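Local atomic coordinates of prolyl oligopeptidase (Galerina marginata, PDB entry 5N4B), a protein that cleaves peptide bonds after proline and macrocyclises a peptide precursor in the biosynthesis of the amanitin toxins. Residues V464-K469 and P526-G531. The protein carries 1 engineered substitution. Numbering follows the deposited sequence.
Sequences VWYESK and PSIRGG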
ATOM      1  N   VAL A 464     -18.094  11.346 -10.833  1.00 11.82           N
ATOM      2  CA  VAL A 464     -19.529  11.516 -10.633  1.00 13.80           C
ATOM      3  C   VAL A 464     -19.842  11.379  -9.143  1.00 13.28           C
ATOM      4  O   VAL A 464     -19.025  10.911  -8.354  1.00 15.29           O
ATOM      5  CB  VAL A 464     -20.344  10.521 -11.472  1.00 14.66           C
ATOM      6  CG1 VAL A 464     -20.031  10.695 -12.920  1.00 21.30           C
ATOM      7  CG2 VAL A 464     -20.106   9.101 -11.046  1.00 19.17           C
ATOM      8  N   TRP A 465     -21.011  11.857  -8.722  1.00 12.48           N
ATOM      9  CA  TRP A 465     -21.421  11.773  -7.336  1.00 12.42           C
ATOM     10  C   TRP A 465     -22.707  10.977  -7.236  1.00 14.22           C
ATOM     11  O   TRP A 465     -23.611  11.131  -8.064  1.00 16.25           O
ATOM     12  CB  TRP A 465     -21.619  13.166  -6.719  1.00 14.32           C
ATOM     13  CG  TRP A 465     -20.370  13.972  -6.644  1.00 12.68           C
ATOM     14  CD1 TRP A 465     -19.749  14.624  -7.664  1.00 13.70           C
ATOM     15  CD2 TRP A 465     -19.611  14.207  -5.481  1.00 12.17           C
ATOM     16  NE1 TRP A 465     -18.610  15.218  -7.199  1.00 14.05           N
ATOM     17  CE2 TRP A 465     -18.519  15.008  -5.848  1.00 13.18           C
ATOM     18  CE3 TRP A 465     -19.750  13.828  -4.159  1.00 14.88           C
ATOM     19  CZ2 TRP A 465     -17.551  15.427  -4.893  1.00 15.59           C
ATOM     20  CZ3 TRP A 465     -18.840  14.236  -3.233  1.00 16.21           C
ATOM     21  CH2 TRP A 465     -17.741  15.042  -3.604  1.00 16.78           C
ATOM     22  N   TYR A 466     -22.771  10.126  -6.231  1.00 11.65           N
ATOM     23  CA  TYR A 466     -23.964   9.317  -5.942  1.00 13.89           C
ATOM     24  C   TYR A 466     -24.299   9.454  -4.463  1.00 14.94           C
ATOM     25  O   TYR A 466     -23.539   9.989  -3.674  1.00 16.57           O
ATOM     26  CB  TYR A 466     -23.781   7.839  -6.345  1.00 12.77           C
ATOM     27  CG  TYR A 466     -22.779   7.084  -5.504  1.00 12.88           C
ATOM     28  CD1 TYR A 466     -21.416   7.143  -5.760  1.00 11.41           C
ATOM     29  CD2 TYR A 466     -23.197   6.282  -4.461  1.00 11.91           C
ATOM     30  CE1 TYR A 466     -20.513   6.440  -4.985  1.00 12.85           C
ATOM     31  CE2 TYR A 466     -22.298   5.589  -3.699  1.00 11.28           C
ATOM     32  CZ  TYR A 466     -20.969   5.658  -3.965  1.00 12.52           C
ATOM     33  OH  TYR A 466     -20.083   4.939  -3.184  1.00 13.33           O
ATOM     34  N   GLU A 467     -25.442   8.927  -4.076  1.00 16.28           N
ATOM     35  CA  GLU A 467     -25.949   9.059  -2.711  1.00 18.89           C
ATOM     36  C   GLU A 467     -25.980   7.693  -2.050  1.00 15.74           C
ATOM     37  O   GLU A 467     -26.456   6.715  -2.645  1.00 17.23           O
ATOM     38  CB  GLU A 467     -27.371   9.638  -2.732  1.00 21.23           C
ATOM     39  CG  GLU A 467     -27.920  10.000  -1.398  1.00 28.04           C
ATOM     40  CD  GLU A 467     -29.276  10.681  -1.513  1.00 38.06           C
ATOM     41  OE1 GLU A 467     -29.430  11.516  -2.429  1.00 43.75           O
ATOM     42  OE2 GLU A 467     -30.161  10.408  -0.674  1.00 39.69           O
ATOM     43  N   SER A 468     -25.450   7.620  -0.849  1.00 15.52           N
ATOM     44  CA  SER A 468     -25.496   6.401  -0.076  1.00 14.73           C
ATOM     45  C   SER A 468     -26.830   6.306   0.650  1.00 19.68           C
ATOM     46  O   SER A 468     -27.619   7.249   0.648  1.00 20.08           O
ATOM     47  CB  SER A 468     -24.312   6.318   0.896  1.00 15.87           C
ATOM     48  OG  SER A 468     -24.178   4.985   1.388  1.00 17.74           O
ATOM     49  N   LYS A 469     -27.051   5.151   1.275  1.00 18.17           N
ATOM     50  CA  LYS A 469     -28.282   4.891   2.039  1.00 21.47           C
ATOM     51  C   LYS A 469     -28.682   6.039   2.953  1.00 23.52           C
ATOM     52  O   LYS A 469     -29.858   6.434   2.984  1.00 25.24           O
ATOM     53  CB  LYS A 469     -28.031   3.610   2.853  1.00 23.33           C
ATOM     54  CG  LYS A 469     -29.206   3.159   3.647  1.00 28.52           C
ATOM     55  CD  LYS A 469     -28.905   1.857   4.371  1.00 32.24           C
ATOM     56  CE  LYS A 469     -29.930   1.575   5.451  1.00 38.96           C
ATOM     57  NZ  LYS A 469     -29.641   0.258   6.042  1.00 35.93           N
ATOM     58  N   PRO A 526     -15.215   4.143  -6.356  1.00  8.58           N
ATOM     59  CA  PRO A 526     -15.957   5.010  -5.431  1.00  8.78           C
ATOM     60  C   PRO A 526     -15.121   5.330  -4.207  1.00  8.79           C
ATOM     61  O   PRO A 526     -14.476   4.464  -3.605  1.00 10.23           O
ATOM     62  CB  PRO A 526     -17.185   4.179  -5.068  1.00 11.20           C
ATOM     63  CG  PRO A 526     -16.727   2.757  -5.218  1.00  8.95           C
ATOM     64  CD  PRO A 526     -15.756   2.772  -6.368  1.00  8.76           C
ATOM     65  N   SER A 527     -15.183   6.593  -3.781  1.00  9.67           N
ATOM     66  CA  SER A 527     -14.422   7.073  -2.638  1.00 10.19           C
ATOM     67  C   SER A 527     -15.212   6.834  -1.348  1.00 10.97           C
ATOM     68  O   SER A 527     -15.570   7.759  -0.630  1.00 10.70           O
ATOM     69  CB  SER A 527     -14.115   8.558  -2.796  1.00 11.07           C
ATOM     70  OG  SER A 527     -13.523   8.848  -4.068  1.00 11.19           O
ATOM     71  N   ILE A 528     -15.382   5.564  -1.009  1.00  9.88           N
ATOM     72  CA  ILE A 528     -16.263   5.182   0.099  1.00  9.13           C
ATOM     73  C   ILE A 528     -15.669   5.568   1.456  1.00 10.34           C
ATOM     74  O   ILE A 528     -14.444   5.655   1.649  1.00 10.31           O
ATOM     75  CB  ILE A 528     -16.580   3.690   0.016  1.00  8.40           C
ATOM     76  CG1 ILE A 528     -15.331   2.849   0.253  1.00 10.07           C
ATOM     77  CG2 ILE A 528     -17.259   3.393  -1.301  1.00 11.75           C
ATOM     78  CD1 ILE A 528     -15.564   1.350   0.003  1.00 10.94           C
ATOM     79  N   ARG A 529     -16.564   5.774   2.412  1.00 10.76           N
ATOM     80  CA  ARG A 529     -16.170   6.079   3.778  1.00 12.26           C
ATOM     81  C   ARG A 529     -15.371   4.937   4.377  1.00 12.28           C
ATOM     82  O   ARG A 529     -15.496   3.782   3.955  1.00 12.82           O
ATOM     83  CB  ARG A 529     -17.397   6.408   4.617  1.00 12.15           C
ATOM     84  CG  ARG A 529     -17.952   7.793   4.337  1.00 14.71           C
ATOM     85  CD  ARG A 529     -19.223   8.062   5.063  1.00 13.94           C
ATOM     86  NE  ARG A 529     -20.293   7.264   4.511  1.00 15.07           N
ATOM     87  CZ  ARG A 529     -21.539   7.263   4.937  1.00 17.37           C
ATOM     88  NH1 ARG A 529     -21.900   7.979   6.002  1.00 18.09           N
ATOM     89  NH2 ARG A 529     -22.419   6.516   4.319  1.00 17.80           N
ATOM     90  N   GLY A 530     -14.520   5.276   5.337  1.00 12.68           N
ATOM     91  CA  GLY A 530     -13.451   4.447   5.800  1.00 11.05           C
ATOM     92  C   GLY A 530     -12.110   4.771   5.149  1.00 11.15           C
ATOM     93  O   GLY A 530     -11.059   4.597   5.761  1.00 12.72           O
ATOM     94  N   GLY A 531     -12.135   5.257   3.909  1.00 11.61           N
ATOM     95  CA  GLY A 531     -10.945   5.840   3.334  1.00 11.49           C
ATOM     96  C   GLY A 531     -10.605   7.189   3.927  1.00 11.18           C
ATOM     97  O   GLY A 531     -11.327   7.725   4.768  1.00 14.05           O
TER
HETATM   98  O   HOH W   1     -25.120   5.250   3.989  1.00 13.64           O
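Y466 holds its CG between the backbone N and the carbonyl carbon (chi1 68°), which sends the phenol off the strand toward P526 and I528; R529, bent at chi3 (-70°), swings its guanidinium back toward S468. The contact lies in the alpha/beta-hydrolase domain of this S9A peptidase. Residues 464-467 end strand 459-467, one of the two edge strands of the mixed eight-stranded sheet, whereas 526-531 leave strand 522-526 and head for helix 536-540. Strand 473-481 runs between those two strands, so the segments meet through side chains, their nearest CA atoms, those of S468 and I528, still 9.3 Å apart. Y466 OH makes van der Waals contact with P526 CB at 3.5 Å and with I528 CG2 at 3.7 Å. The apolar contact is that of Y466 CE1 with the same P526 CB at 4.0 Å, the proline meeting the ring obliquely. The buried hydroxyl is hydrogen-bonded to the backbone O of D553 on helix 548-563, which ties this edge strand to that helix. The carboxylate of D553 is the shared polar anchor: its OD1 is hydrogen-bonded to S468 OG and forms a salt bridge with R529 NH2, while R529 NH1 forms a salt bridge with D470 OD2. Two acidic partners probably stabilise the buried positive charge and fix the guanidinium's rotation. S468 OG sits near the guanidinium plane, at its edge, 3.7 Å from R529 NH2. A water in that plane links the two groups, donating to S468 OG at 2.8 Å and accepting a weak bond from R529 NH2 at 3.0 Å.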